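Local coordinates for protein D-threo-3-hydroxyaspartate dehydratase (Delftia, PDB 3WQC) that catalyses the pyridoxal-phosphate-dependent deamination of D-threo-3-hydroxyaspartate to oxaloacetate and ammonium, and also dehydrates L-threo- and L-erythro-3-hydroxyaspartate and D-serine, at residues B[254-259]-B[301-306]; B[112-117]-B[138-143]; B[44-49]-B[238-243]; B[76-81]-B[385-390]. One frame throughout, in Å; residues are numbered along the deposited sequence. Where two conformers were deposited one is given.

How the contacts relate
Contacts 2 and 3 belong to one parallel sheet, that of the TIM-barrel-like domain seen in alanine racemase relatives, and they touch: Trp142 of contact 2 packs on Arg49 and Glu242 of contact 3, and the centres of the two contacts are about 19 Å apart. Contact 4 ties helix 77-85 to the C-terminal tail, and its Leu77 and Ala80 meet Leu115 of contact 2. Contact 1, which joins helix 253-258 to a loop, stands about 37 Å from contact 2 between centres, on the opposite side of the chain's centre. Along the chain, contact 2 falls between the two halves of contact 3, whereas contacts 3 and 4 interleave. Contacts 2 and 3 build the barrel sheet.

Contact 1 (B[254-259]-B[301-306]); sequences VMRNIG and RQKQDF
Two bonds grip the amide nitrogen ND2 of Asn257, one to Gln302 OE1 and one to the backbone O of Gln304, each 2.9 Å long. Asn257 sits near the C-terminal end of helix 253-258, which finishes in a Schellman motif with Gly259 at the C-prime position, and its side chain pins the loop 301-306 to that end. The Gln304 carbonyl offers a lone pair in its own plane, whereas ND2 stands 62° out of the plane of the Gln302 side-chain carbonyl. The Gln302 chain runs extended beyond CG, so that NE2 reaches Val254 O at 3.1 Å, an oxygen that also accepts the helical bond from Ile258 N. On the other branch, Asn257 OD1 takes Arg256 NH1 at 2.8 Å, in the guanidinium plane. NH1 also donates to Gln304 OE1. Waters link Lys303 NZ to the backbone O atoms of Arg256 and Asn257. Phe306 turns its edge to this cluster, CZ standing 3.7 Å from Arg256 NH1, over one guanidinium face.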
loop_
_atom_site.group_PDB
_atom_site.type_symbol
_atom_site.label_atom_id
_atom_site.label_comp_id
_atom_site.label_asym_id
_atom_site.label_seq_id
_atom_site.Cartn_x
_atom_site.Cartn_y
_atom_site.Cartn_z
ATOM N N VAL B 254 -1.898 -9.455 -13.077
ATOM C CA VAL B 254 -2.967 -8.756 -13.852
ATOM C C VAL B 254 -2.531 -8.724 -15.343
ATOM O O VAL B 254 -3.362 -9.038 -16.206
ATOM C CB VAL B 254 -3.183 -7.338 -13.298
ATOM C CG1 VAL B 254 -3.893 -6.441 -14.314
ATOM C CG2 VAL B 254 -4.021 -7.485 -12.034
ATOM N N MET B 255 -1.280 -8.433 -15.661
ATOM C CA MET B 255 -0.792 -8.428 -17.062
ATOM C C MET B 255 -0.823 -9.823 -17.647
ATOM O O MET B 255 -1.170 -10.003 -18.842
ATOM C CB MET B 255 0.630 -7.865 -17.216
ATOM C CG MET B 255 0.708 -6.353 -16.944
ATOM S SD MET B 255 -0.076 -5.329 -18.210
ATOM C CE MET B 255 -1.340 -4.376 -17.366
ATOM N N ARG B 256 -0.448 -10.826 -16.860
ATOM C CA ARG B 256 -0.509 -12.237 -17.308
ATOM C C ARG B 256 -1.965 -12.557 -17.706
ATOM O O ARG B 256 -2.224 -13.151 -18.800
ATOM C CB ARG B 256 -0.063 -13.158 -16.162
ATOM C CG ARG B 256 -0.072 -14.625 -16.577
ATOM C CD ARG B 256 -1.438 -15.251 -16.228
ATOM N NE ARG B 256 -1.410 -16.711 -16.321
ATOM C CZ ARG B 256 -2.480 -17.496 -16.115
ATOM N NH1 ARG B 256 -3.687 -16.978 -15.790
ATOM N NH2 ARG B 256 -2.333 -18.825 -16.215
ATOM N N ASN B 257 -2.964 -12.162 -16.891
ATOM C CA ASN B 257 -4.337 -12.438 -17.189
ATOM C C ASN B 257 -4.875 -11.644 -18.405
ATOM O O ASN B 257 -5.759 -12.150 -19.146
ATOM C CB ASN B 257 -5.221 -12.185 -16.018
ATOM C CG ASN B 257 -5.153 -13.302 -14.991
ATOM O OD1 ASN B 257 -4.811 -14.451 -15.351
ATOM N ND2 ASN B 257 -5.606 -13.021 -13.756
ATOM N N ILE B 258 -4.348 -10.430 -18.619
ATOM C CA ILE B 258 -4.739 -9.646 -19.796
ATOM C C ILE B 258 -4.215 -10.377 -21.037
ATOM O O ILE B 258 -4.859 -10.289 -22.121
ATOM C CB ILE B 258 -4.161 -8.184 -19.707
ATOM C CG1 ILE B 258 -5.015 -7.448 -18.680
ATOM C CG2 ILE B 258 -4.292 -7.440 -21.089
ATOM C CD1 ILE B 258 -4.281 -6.177 -18.181
ATOM N N GLY B 259 -3.079 -11.069 -20.903
ATOM C CA GLY B 259 -2.545 -11.943 -21.958
ATOM C C GLY B 259 -1.323 -11.408 -22.632
ATOM O O GLY B 259 -0.961 -11.915 -23.695
ATOM N N ARG B 301 -11.314 -10.197 -10.494
ATOM C CA ARG B 301 -12.389 -10.202 -11.508
ATOM C C ARG B 301 -11.921 -10.769 -12.861
ATOM O O ARG B 301 -12.672 -10.733 -13.847
ATOM C CB ARG B 301 -12.838 -8.785 -11.768
ATOM C CG ARG B 301 -11.695 -7.878 -12.304
ATOM C CD ARG B 301 -10.669 -7.586 -11.215
ATOM N NE ARG B 301 -11.371 -7.072 -10.020
ATOM C CZ ARG B 301 -11.532 -5.780 -9.721
ATOM N NH1 ARG B 301 -11.015 -4.814 -10.468
ATOM N NH2 ARG B 301 -12.203 -5.455 -8.634
ATOM N N GLN B 302 -10.683 -11.199 -12.983
ATOM C CA GLN B 302 -10.137 -11.648 -14.230
ATOM C C GLN B 302 -10.368 -13.160 -14.395
ATOM O O GLN B 302 -11.042 -13.762 -13.552
ATOM C CB GLN B 302 -8.645 -11.349 -14.296
ATOM C CG GLN B 302 -8.346 -9.846 -14.327
ATOM C CD GLN B 302 -6.872 -9.673 -14.539
ATOM O OE1 GLN B 302 -6.057 -10.119 -13.672
ATOM N NE2 GLN B 302 -6.450 -8.967 -15.612
ATOM N N LYS B 303 -9.815 -13.774 -15.448
ATOM C CA LYS B 303 -10.119 -15.161 -15.751
ATOM C C LYS B 303 -9.556 -16.116 -14.707
ATOM O O LYS B 303 -10.017 -17.235 -14.595
ATOM C CB LYS B 303 -9.609 -15.571 -17.167
ATOM C CG LYS B 303 -8.052 -15.568 -17.366
ATOM C CD LYS B 303 -7.582 -15.647 -18.837
ATOM C CE LYS B 303 -6.090 -15.925 -18.933
ATOM N NZ LYS B 303 -5.725 -16.096 -20.379
ATOM N N GLN B 304 -8.532 -15.703 -13.987
ATOM C CA GLN B 304 -7.949 -16.537 -12.954
ATOM C C GLN B 304 -7.608 -15.664 -11.722
ATOM O O GLN B 304 -6.770 -14.745 -11.784
ATOM C CB GLN B 304 -6.692 -17.226 -13.477
ATOM C CG GLN B 304 -6.159 -18.139 -12.347
ATOM C CD GLN B 304 -5.154 -19.157 -12.889
ATOM O OE1 GLN B 304 -4.812 -19.149 -14.073
ATOM N NE2 GLN B 304 -4.683 -20.011 -12.041
ATOM N N ASP B 305 -8.271 -15.971 -10.619
ATOM C CA ASP B 305 -8.064 -15.187 -9.372
ATOM C C ASP B 305 -6.863 -15.754 -8.638
ATOM O O ASP B 305 -6.864 -16.978 -8.301
ATOM C CB ASP B 305 -9.350 -15.313 -8.545
ATOM C CG ASP B 305 -9.310 -14.533 -7.249
ATOM O OD1 ASP B 305 -8.302 -13.886 -6.949
ATOM O OD2 ASP B 305 -10.343 -14.516 -6.582
ATOM N N PHE B 306 -5.840 -14.941 -8.406
ATOM C CA PHE B 306 -4.623 -15.408 -7.708
ATOM C C PHE B 306 -4.618 -14.962 -6.216
ATOM O O PHE B 306 -3.536 -15.009 -5.611
ATOM C CB PHE B 306 -3.391 -14.898 -8.444
ATOM C CG PHE B 306 -3.165 -15.595 -9.762
ATOM C CD1 PHE B 306 -2.485 -16.844 -9.794
ATOM C CD2 PHE B 306 -3.554 -15.005 -10.962
ATOM C CE1 PHE B 306 -2.190 -17.445 -11.039
ATOM C CE2 PHE B 306 -3.291 -15.615 -12.188
ATOM C CZ PHE B 306 -2.623 -16.842 -12.233
HETATM O O HOH W 1 -2.689 -15.490 -19.903
HETATM O O HOH W 2 -8.682 -12.236 -17.530
HETATM O O HOH W 3 -6.003 -13.472 -21.530
#

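Contact 2 (B[112-117]-B[138-143]); sequences GCDLKL and AFEVWI
This is the strand pairing of a beta-alpha-beta crossover, in which strand 114-119, helix 122-135 and strand 140-146 follow one another in the TIM-barrel-like domain. The short strands 114-117 and 140-143 run parallel with a 35° twist. Leu117 anchors them with both backbone groups: its N donates to Glu140 O at 3.0 Å, nearly straight at 175°, and its O accepts from Trp142 N at 2.8 Å. Where the strands spread apart, a water donates to both Leu115 O and Glu140 O. Lys116 and Glu140 lie side by side on one face of the sheet, Lys116 CG only 3.4 Å from Glu140 CD. The Lys116 chain bends twice, at chi2 and chi3, and carries NZ back to Asp114 O and into salt bridges with Asp114 and Asp90. Glu140 stays extended, with CG anti to the backbone N, so that OE1 receives Trp142 NE1 at 2.8 Å, in the plane of the indole. An alanine in place of Glu140 would probably leave the indole less firmly fixed and uncover the aliphatic part of Lys116. On the opposite face Leu117 CD1 meets Phe139 CD1 at 3.9 Å. Leu117 reaches helix 102-110, Phe139 and Val141 rest on Ile128 of helix 122-135, and strands 90-93 and 175-180 extend the sheet on its two sides.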
loop_
_atom_site.group_PDB
_atom_site.type_symbol
_atom_site.label_atom_id
_atom_site.label_comp_id
_atom_site.label_asym_id
_atom_site.label_seq_id
_atom_site.Cartn_x
_atom_site.Cartn_y
_atom_site.Cartn_z
ATOM N N GLY B 112 16.846 23.630 -14.625
ATOM C CA GLY B 112 17.259 22.977 -15.805
ATOM C C GLY B 112 16.505 21.733 -16.173
ATOM O O GLY B 112 16.877 21.045 -17.148
ATOM N N CYS B 113 15.390 21.469 -15.499
ATOM C CA CYS B 113 14.599 20.305 -15.879
ATOM C C CYS B 113 13.612 20.685 -17.018
ATOM O O CYS B 113 12.886 21.671 -16.898
ATOM C CB CYS B 113 13.814 19.822 -14.658
ATOM S SG CYS B 113 12.832 18.301 -14.995
ATOM N N ASP B 114 13.591 19.908 -18.089
ATOM C CA ASP B 114 12.670 20.183 -19.214
ATOM C C ASP B 114 11.389 19.481 -18.879
ATOM O O ASP B 114 11.014 18.423 -19.450
ATOM C CB ASP B 114 13.222 19.641 -20.489
ATOM C CG ASP B 114 12.427 20.186 -21.675
ATOM O OD1 ASP B 114 11.994 21.371 -21.569
ATOM O OD2 ASP B 114 12.368 19.560 -22.751
ATOM N N LEU B 115 10.719 20.036 -17.891
ATOM C CA LEU B 115 9.537 19.409 -17.286
ATOM C C LEU B 115 8.293 19.843 -18.088
ATOM O O LEU B 115 8.063 21.058 -18.256
ATOM C CB LEU B 115 9.417 19.950 -15.823
ATOM C CG LEU B 115 8.134 19.473 -15.114
ATOM C CD1 LEU B 115 8.150 17.922 -14.905
ATOM C CD2 LEU B 115 8.067 20.251 -13.800
ATOM N N LYS B 116 7.507 18.880 -18.509
ATOM C CA LYS B 116 6.243 19.127 -19.259
ATOM C C LYS B 116 5.078 18.852 -18.343
ATOM O O LYS B 116 5.099 17.877 -17.540
ATOM C CB LYS B 116 6.136 18.174 -20.470
ATOM C CG LYS B 116 6.996 18.569 -21.654
ATOM C CD LYS B 116 8.373 18.515 -21.581
ATOM C CE LYS B 116 8.842 17.055 -21.676
ATOM N NZ LYS B 116 10.301 17.376 -22.085
ATOM N N LEU B 117 4.051 19.686 -18.415
ATOM C CA LEU B 117 2.817 19.558 -17.604
ATOM C C LEU B 117 1.654 19.204 -18.536
ATOM O O LEU B 117 1.779 19.416 -19.771
ATOM C CB LEU B 117 2.503 20.916 -16.896
ATOM C CG LEU B 117 3.686 21.480 -16.120
ATOM C CD1 LEU B 117 3.293 22.828 -15.491
ATOM C CD2 LEU B 117 4.077 20.461 -14.965
ATOM N N ALA B 138 7.708 30.345 -20.020
ATOM C CA ALA B 138 6.887 29.755 -21.069
ATOM C C ALA B 138 6.835 28.250 -20.747
ATOM O O ALA B 138 7.597 27.429 -21.275
ATOM C CB ALA B 138 7.435 30.016 -22.442
ATOM N N PHE B 139 5.937 27.887 -19.853
ATOM C CA PHE B 139 5.773 26.445 -19.554
ATOM C C PHE B 139 5.433 25.650 -20.785
ATOM O O PHE B 139 4.636 26.178 -21.650
ATOM C CB PHE B 139 4.589 26.232 -18.573
ATOM C CG PHE B 139 4.913 26.718 -17.159
ATOM C CD1 PHE B 139 5.641 25.847 -16.295
ATOM C CD2 PHE B 139 4.483 27.972 -16.658
ATOM C CE1 PHE B 139 5.904 26.251 -14.950
ATOM C CE2 PHE B 139 4.774 28.375 -15.380
ATOM C CZ PHE B 139 5.476 27.523 -14.508
ATOM N N GLU B 140 5.893 24.379 -20.862
ATOM C CA GLU B 140 5.452 23.501 -21.940
ATOM C C GLU B 140 4.282 22.701 -21.384
ATOM O O GLU B 140 4.411 22.036 -20.299
ATOM C CB GLU B 140 6.578 22.567 -22.371
ATOM C CG GLU B 140 6.067 21.676 -23.512
ATOM C CD GLU B 140 7.162 20.885 -24.184
ATOM O OE1 GLU B 140 6.773 19.920 -24.942
ATOM O OE2 GLU B 140 8.395 21.220 -24.081
ATOM N N VAL B 141 3.160 22.677 -22.092
ATOM C CA VAL B 141 1.943 22.061 -21.615
ATOM C C VAL B 141 1.388 21.229 -22.759
ATOM O O VAL B 141 1.342 21.678 -23.920
ATOM C CB VAL B 141 0.896 23.104 -21.168
ATOM C CG1 VAL B 141 -0.345 22.428 -20.576
ATOM C CG2 VAL B 141 1.501 24.093 -20.167
ATOM N N TRP B 142 1.004 19.981 -22.421
ATOM C CA TRP B 142 0.313 19.108 -23.376
ATOM C C TRP B 142 -1.114 18.997 -22.965
ATOM O O TRP B 142 -1.458 19.119 -21.771
ATOM C CB TRP B 142 0.927 17.715 -23.411
ATOM C CG TRP B 142 2.380 17.713 -23.839
ATOM C CD1 TRP B 142 3.277 18.761 -24.091
ATOM C CD2 TRP B 142 3.158 16.487 -23.993
ATOM N NE1 TRP B 142 4.532 18.265 -24.369
ATOM C CE2 TRP B 142 4.515 16.880 -24.318
ATOM C CE3 TRP B 142 2.855 15.118 -23.831
ATOM C CZ2 TRP B 142 5.549 15.919 -24.501
ATOM C CZ3 TRP B 142 3.879 14.154 -24.000
ATOM C CH2 TRP B 142 5.208 14.564 -24.334
ATOM N N ILE B 143 -1.999 18.691 -23.928
ATOM C CA ILE B 143 -3.447 18.582 -23.615
ATOM C C ILE B 143 -3.768 17.098 -23.504
ATOM O O ILE B 143 -3.482 16.298 -24.448
ATOM C CB ILE B 143 -4.322 19.273 -24.674
ATOM C CG1 ILE B 143 -3.905 20.786 -24.750
ATOM C CG2 ILE B 143 -5.808 19.026 -24.321
ATOM C CD1 ILE B 143 -4.606 21.520 -25.914
HETATM O O HOH W 4 6.154 22.992 -18.335
#

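Contact 3 (B[44-49]-B[238-243]); sequences QGVRLR and DGVTEV
Strands 47-48 and 242-243 pair in parallel register, with Arg47 beside Glu242 and Leu48 beside Val243, through three backbone bonds: Arg47 N to Thr241 O, Val243 N to Arg47 O, and Arg49 N to Val243 O. The pairing joins an early strand of the TIM-barrel-like domain to a late one, more than 190 residues on. Val46 packs against the second strand with its two methyls divided: CG1 lies 3.4 Å from Val240 O, and CG2 meets Val243 CG2 at 3.7 Å. Met41 of helix 27-44 covers Val46 and Val243. On the face opposite Val243, Arg49 grips Glu242 side-on, NE to OE1 at 2.9 Å and NH2 to OE2 at 3.1 Å, each on a syn lone pair, though the guanidinium and carboxylate planes are turned 44° apart. The bend at Arg49 chi3 (-74°) swings the guanidinium onto the carboxylate. Asp90 forms a salt bridge with Arg49 NH1, and Ser224 gives Glu242 OE1 a further bond, so this buried ion pair is fixed at both ends. The Arg47 guanidinium makes no direct salt bridge with Glu242; its NE is linked to Glu242 OE2 through one water. A second water, 2.7 Å from Thr241 OG1, which also bonds to Val223 N, donates to the same OE2.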
loop_
_atom_site.group_PDB
_atom_site.type_symbol
_atom_site.label_atom_id
_atom_site.label_comp_id
_atom_site.label_asym_id
_atom_site.label_seq_id
_atom_site.Cartn_x
_atom_site.Cartn_y
_atom_site.Cartn_z
ATOM N N GLN B 44 8.149 -0.026 -34.528
ATOM C CA GLN B 44 7.049 0.914 -34.802
ATOM C C GLN B 44 7.594 2.319 -35.204
ATOM O O GLN B 44 6.816 3.131 -35.734
ATOM C CB GLN B 44 6.048 1.027 -33.619
ATOM C CG GLN B 44 5.308 -0.255 -33.232
ATOM C CD GLN B 44 4.132 -0.536 -34.144
ATOM O OE1 GLN B 44 4.056 -0.050 -35.232
ATOM N NE2 GLN B 44 3.182 -1.297 -33.661
ATOM N N GLY B 45 8.906 2.577 -35.085
ATOM C CA GLY B 45 9.520 3.929 -35.322
ATOM C C GLY B 45 8.997 4.994 -34.357
ATOM O O GLY B 45 8.861 6.176 -34.806
ATOM N N VAL B 46 8.668 4.645 -33.089
ATOM C CA VAL B 46 8.279 5.641 -32.134
ATOM C C VAL B 46 9.277 5.672 -30.962
ATOM O O VAL B 46 9.955 4.604 -30.667
ATOM C CB VAL B 46 6.818 5.457 -31.623
ATOM C CG1 VAL B 46 5.897 5.494 -32.827
ATOM C CG2 VAL B 46 6.625 4.115 -30.871
ATOM N N ARG B 47 9.322 6.767 -30.214
ATOM C CA ARG B 47 10.129 6.862 -28.992
ATOM C C ARG B 47 9.366 6.079 -27.893
ATOM O O ARG B 47 8.107 5.937 -27.925
ATOM C CB ARG B 47 10.276 8.286 -28.548
ATOM C CG ARG B 47 11.120 9.026 -29.562
ATOM C CD ARG B 47 11.632 10.255 -28.916
ATOM N NE ARG B 47 10.674 11.321 -28.880
ATOM C CZ ARG B 47 10.532 12.203 -29.895
ATOM N NH1 ARG B 47 11.241 12.030 -30.988
ATOM N NH2 ARG B 47 9.657 13.224 -29.859
ATOM N N LEU B 48 10.143 5.575 -26.923
ATOM C CA LEU B 48 9.519 4.986 -25.690
ATOM C C LEU B 48 9.891 5.903 -24.571
ATOM O O LEU B 48 11.068 6.215 -24.322
ATOM C CB LEU B 48 10.184 3.590 -25.382
ATOM C CG LEU B 48 9.678 2.946 -24.111
ATOM C CD1 LEU B 48 8.184 2.654 -24.104
ATOM C CD2 LEU B 48 10.424 1.641 -23.828
ATOM N N ARG B 49 8.834 6.416 -23.881
ATOM C CA ARG B 49 9.027 7.327 -22.701
ATOM C C ARG B 49 8.451 6.512 -21.524
ATOM O O ARG B 49 7.230 6.571 -21.192
ATOM C CB ARG B 49 8.199 8.612 -22.863
ATOM C CG ARG B 49 8.455 9.560 -21.676
ATOM C CD ARG B 49 7.418 10.726 -21.635
ATOM N NE ARG B 49 7.723 11.701 -22.686
ATOM C CZ ARG B 49 8.671 12.628 -22.619
ATOM N NH1 ARG B 49 9.375 12.789 -21.465
ATOM N NH2 ARG B 49 8.917 13.426 -23.695
ATOM N N ASP B 238 0.872 5.012 -36.788
ATOM C CA ASP B 238 1.002 6.186 -37.656
ATOM C C ASP B 238 0.538 7.474 -36.909
ATOM O O ASP B 238 -0.545 7.442 -36.242
ATOM C CB ASP B 238 0.186 5.992 -38.906
ATOM C CG ASP B 238 0.598 4.793 -39.628
ATOM O OD1 ASP B 238 0.168 3.691 -39.271
ATOM O OD2 ASP B 238 1.324 4.975 -40.644
ATOM N N GLY B 239 1.320 8.561 -36.978
ATOM C CA GLY B 239 0.887 9.781 -36.356
ATOM C C GLY B 239 1.321 9.926 -34.922
ATOM O O GLY B 239 1.279 11.039 -34.358
ATOM N N VAL B 240 1.835 8.843 -34.332
ATOM C CA VAL B 240 2.240 8.878 -32.913
ATOM C C VAL B 240 3.732 9.149 -32.804
ATOM O O VAL B 240 4.545 8.523 -33.615
ATOM C CB VAL B 240 1.922 7.501 -32.230
ATOM C CG1 VAL B 240 2.542 7.355 -30.804
ATOM C CG2 VAL B 240 0.416 7.312 -32.218
ATOM N N THR B 241 4.182 9.989 -31.874
ATOM C CA THR B 241 5.666 10.311 -31.761
ATOM C C THR B 241 6.267 9.430 -30.665
ATOM O O THR B 241 7.427 9.117 -30.716
ATOM C CB THR B 241 6.028 11.768 -31.574
ATOM O OG1 THR B 241 5.402 12.184 -30.464
ATOM C CG2 THR B 241 5.197 12.621 -32.433
ATOM N N GLU B 242 5.520 9.122 -29.597
ATOM C CA GLU B 242 6.096 8.354 -28.462
ATOM C C GLU B 242 4.976 7.513 -27.876
ATOM O O GLU B 242 3.776 7.849 -27.885
ATOM C CB GLU B 242 6.716 9.250 -27.437
ATOM C CG GLU B 242 5.671 10.130 -26.781
ATOM C CD GLU B 242 6.257 10.974 -25.616
ATOM O OE1 GLU B 242 5.553 11.078 -24.553
ATOM O OE2 GLU B 242 7.376 11.570 -25.699
ATOM N N VAL B 243 5.415 6.426 -27.238
ATOM C CA VAL B 243 4.550 5.592 -26.417
ATOM C C VAL B 243 5.086 5.606 -24.987
ATOM O O VAL B 243 6.290 5.550 -24.755
ATOM C CB VAL B 243 4.569 4.154 -26.971
ATOM C CG1 VAL B 243 3.931 3.108 -26.044
ATOM C CG2 VAL B 243 3.874 4.131 -28.327
HETATM O O HOH W 5 7.420 9.024 -35.175
HETATM O O HOH W 6 10.037 10.609 -25.744
HETATM O O HOH W 7 7.400 12.324 -28.625
#

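Contact 4 (B[76-81]-B[385-390]); sequences TLKEAE and ERLHGW
Lys78 runs extended from the first turn of helix 77-85 along the C-terminal tail, crossing Leu387 obliquely. Its CD meets Leu387 CG at 3.6 Å, while Leu387 CD2 reaches round to Glu79 N. Lys78 NZ donates to two oxygens: the backbone His388 O at 2.8 Å, in the carbonyl plane, and Trp390 O of the terminal carboxylate at 3.2 Å, from 44° above its plane. Thr76 crosses Trp390 at about a right angle, its CG2 3.6 Å from CD1 of the indole. Thr76 is also the N-cap residue, its OG1 accepting from Glu79 N at 3.1 Å and donating to Glu79 OE1 at 2.8 Å; Ser75 also binds OE1. A water joins Thr76 OG1 to Gly389 O. A valine in place of Thr76 would probably weaken the start of the helix, since the capping bond and the water bridge to the tail would both go. Glu330 of the second subunit binds Trp390 NE1, and His388 stacks on its counterpart there, so the tail lies where the two chains of the crystallographic assembly meet. A second water links Lys78 N to Trp390 OXT, and the negative chain end, facing the lysine ammonium and the helix N-terminus, is likely to be stabilised by both.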
loop_
_atom_site.group_PDB
_atom_site.type_symbol
_atom_site.label_atom_id
_atom_site.label_comp_id
_atom_site.label_asym_id
_atom_site.label_seq_id
_atom_site.Cartn_x
_atom_site.Cartn_y
_atom_site.Cartn_z
ATOM N N THR B 76 4.186 12.083 -10.077
ATOM C CA THR B 76 4.244 13.059 -8.992
ATOM C C THR B 76 5.420 14.007 -9.245
ATOM O O THR B 76 6.389 13.578 -9.904
ATOM C CB THR B 76 4.457 12.409 -7.610
ATOM O OG1 THR B 76 5.725 11.699 -7.587
ATOM C CG2 THR B 76 3.338 11.439 -7.229
ATOM N N LEU B 77 5.357 15.227 -8.708
ATOM C CA LEU B 77 6.539 16.102 -8.813
ATOM C C LEU B 77 7.693 15.572 -7.928
ATOM O O LEU B 77 8.834 15.906 -8.231
ATOM C CB LEU B 77 6.226 17.588 -8.563
ATOM C CG LEU B 77 5.343 18.172 -9.663
ATOM C CD1 LEU B 77 5.101 19.633 -9.320
ATOM C CD2 LEU B 77 6.016 18.015 -11.051
ATOM N N LYS B 78 7.401 14.744 -6.908
ATOM C CA LYS B 78 8.519 14.183 -6.133
ATOM C C LYS B 78 9.340 13.286 -7.034
ATOM O O LYS B 78 10.577 13.296 -6.954
ATOM C CB LYS B 78 8.031 13.421 -4.898
ATOM C CG LYS B 78 9.174 13.025 -3.929
ATOM C CD LYS B 78 8.704 12.099 -2.795
ATOM C CE LYS B 78 9.504 12.187 -1.521
ATOM N NZ LYS B 78 8.662 11.717 -0.339
ATOM N N GLU B 79 8.693 12.496 -7.886
ATOM C CA GLU B 79 9.432 11.689 -8.852
ATOM C C GLU B 79 10.224 12.632 -9.780
ATOM O O GLU B 79 11.400 12.343 -10.079
ATOM C CB GLU B 79 8.497 10.879 -9.697
ATOM C CG GLU B 79 7.948 9.642 -9.020
ATOM C CD GLU B 79 6.667 9.254 -9.726
ATOM O OE1 GLU B 79 5.566 9.423 -9.141
ATOM O OE2 GLU B 79 6.713 8.813 -10.888
ATOM N N ALA B 80 9.620 13.721 -10.276
ATOM C CA ALA B 80 10.420 14.624 -11.162
ATOM C C ALA B 80 11.677 15.151 -10.405
ATOM O O ALA B 80 12.772 15.160 -10.998
ATOM C CB ALA B 80 9.533 15.795 -11.592
ATOM N N GLU B 81 11.505 15.539 -9.092
ATOM C CA GLU B 81 12.641 16.071 -8.360
ATOM C C GLU B 81 13.742 14.993 -8.266
ATOM O O GLU B 81 14.958 15.274 -8.476
ATOM C CB GLU B 81 12.041 16.605 -7.003
ATOM C CG GLU B 81 13.002 16.986 -5.934
ATOM C CD GLU B 81 12.243 17.271 -4.611
ATOM O OE1 GLU B 81 12.255 16.378 -3.640
ATOM O OE2 GLU B 81 11.630 18.372 -4.528
ATOM N N GLU B 385 17.147 1.503 -3.873
ATOM C CA GLU B 385 16.127 2.328 -3.199
ATOM C C GLU B 385 15.041 2.765 -4.192
ATOM O O GLU B 385 15.308 2.906 -5.409
ATOM C CB GLU B 385 16.810 3.557 -2.604
ATOM C CG GLU B 385 17.685 3.176 -1.383
ATOM C CD GLU B 385 18.194 4.403 -0.676
ATOM O OE1 GLU B 385 17.797 5.544 -1.044
ATOM O OE2 GLU B 385 19.009 4.223 0.266
ATOM N N ARG B 386 13.866 3.019 -3.662
ATOM C CA ARG B 386 12.814 3.633 -4.486
ATOM C C ARG B 386 12.124 4.679 -3.657
ATOM O O ARG B 386 12.241 4.725 -2.408
ATOM C CB ARG B 386 11.827 2.585 -5.028
ATOM C CG ARG B 386 11.117 1.815 -3.936
ATOM C CD ARG B 386 9.813 1.204 -4.535
ATOM N NE ARG B 386 8.830 2.282 -4.662
ATOM C CZ ARG B 386 7.777 2.228 -5.509
ATOM N NH1 ARG B 386 6.816 3.170 -5.471
ATOM N NH2 ARG B 386 7.683 1.270 -6.468
ATOM N N LEU B 387 11.325 5.535 -4.313
ATOM C CA LEU B 387 10.707 6.700 -3.629
ATOM C C LEU B 387 9.350 6.302 -3.007
ATOM O O LEU B 387 8.567 5.534 -3.602
ATOM C CB LEU B 387 10.427 7.715 -4.736
ATOM C CG LEU B 387 10.030 9.085 -4.276
ATOM C CD1 LEU B 387 11.244 9.598 -3.482
ATOM C CD2 LEU B 387 9.964 9.870 -5.630
ATOM N N HIS B 388 9.113 6.875 -1.829
ATOM C CA HIS B 388 7.823 6.752 -1.127
ATOM C C HIS B 388 7.285 8.143 -0.854
ATOM O O HIS B 388 8.008 9.029 -0.419
ATOM C CB HIS B 388 8.124 6.024 0.236
ATOM C CG HIS B 388 6.912 5.714 1.016
ATOM N ND1 HIS B 388 6.817 6.025 2.358
ATOM C CD2 HIS B 388 5.756 5.032 0.659
ATOM C CE1 HIS B 388 5.613 5.492 2.833
ATOM N NE2 HIS B 388 4.970 4.877 1.777
ATOM N N GLY B 389 5.969 8.307 -1.082
ATOM C CA GLY B 389 5.311 9.555 -0.712
ATOM C C GLY B 389 5.343 10.638 -1.790
ATOM O O GLY B 389 5.424 10.274 -2.985
ATOM N N TRP B 390 5.207 11.906 -1.378
ATOM C CA TRP B 390 5.003 13.020 -2.299
ATOM C C TRP B 390 5.944 14.143 -1.971
ATOM O O TRP B 390 6.651 14.069 -0.948
ATOM C CB TRP B 390 3.539 13.518 -2.222
ATOM C CG TRP B 390 2.564 12.486 -2.710
ATOM C CD1 TRP B 390 2.065 12.385 -3.983
ATOM C CD2 TRP B 390 2.017 11.336 -1.946
ATOM N NE1 TRP B 390 1.241 11.264 -4.087
ATOM C CE2 TRP B 390 1.187 10.599 -2.851
ATOM C CE3 TRP B 390 2.161 10.901 -0.606
ATOM C CZ2 TRP B 390 0.553 9.387 -2.487
ATOM C CZ3 TRP B 390 1.507 9.679 -0.263
ATOM C CH2 TRP B 390 0.720 8.948 -1.186
ATOM O OXT TRP B 390 5.920 15.144 -2.727
HETATM O O HOH W 8 6.301 9.762 -5.573
HETATM O O HOH W 9 4.996 15.064 -5.307
#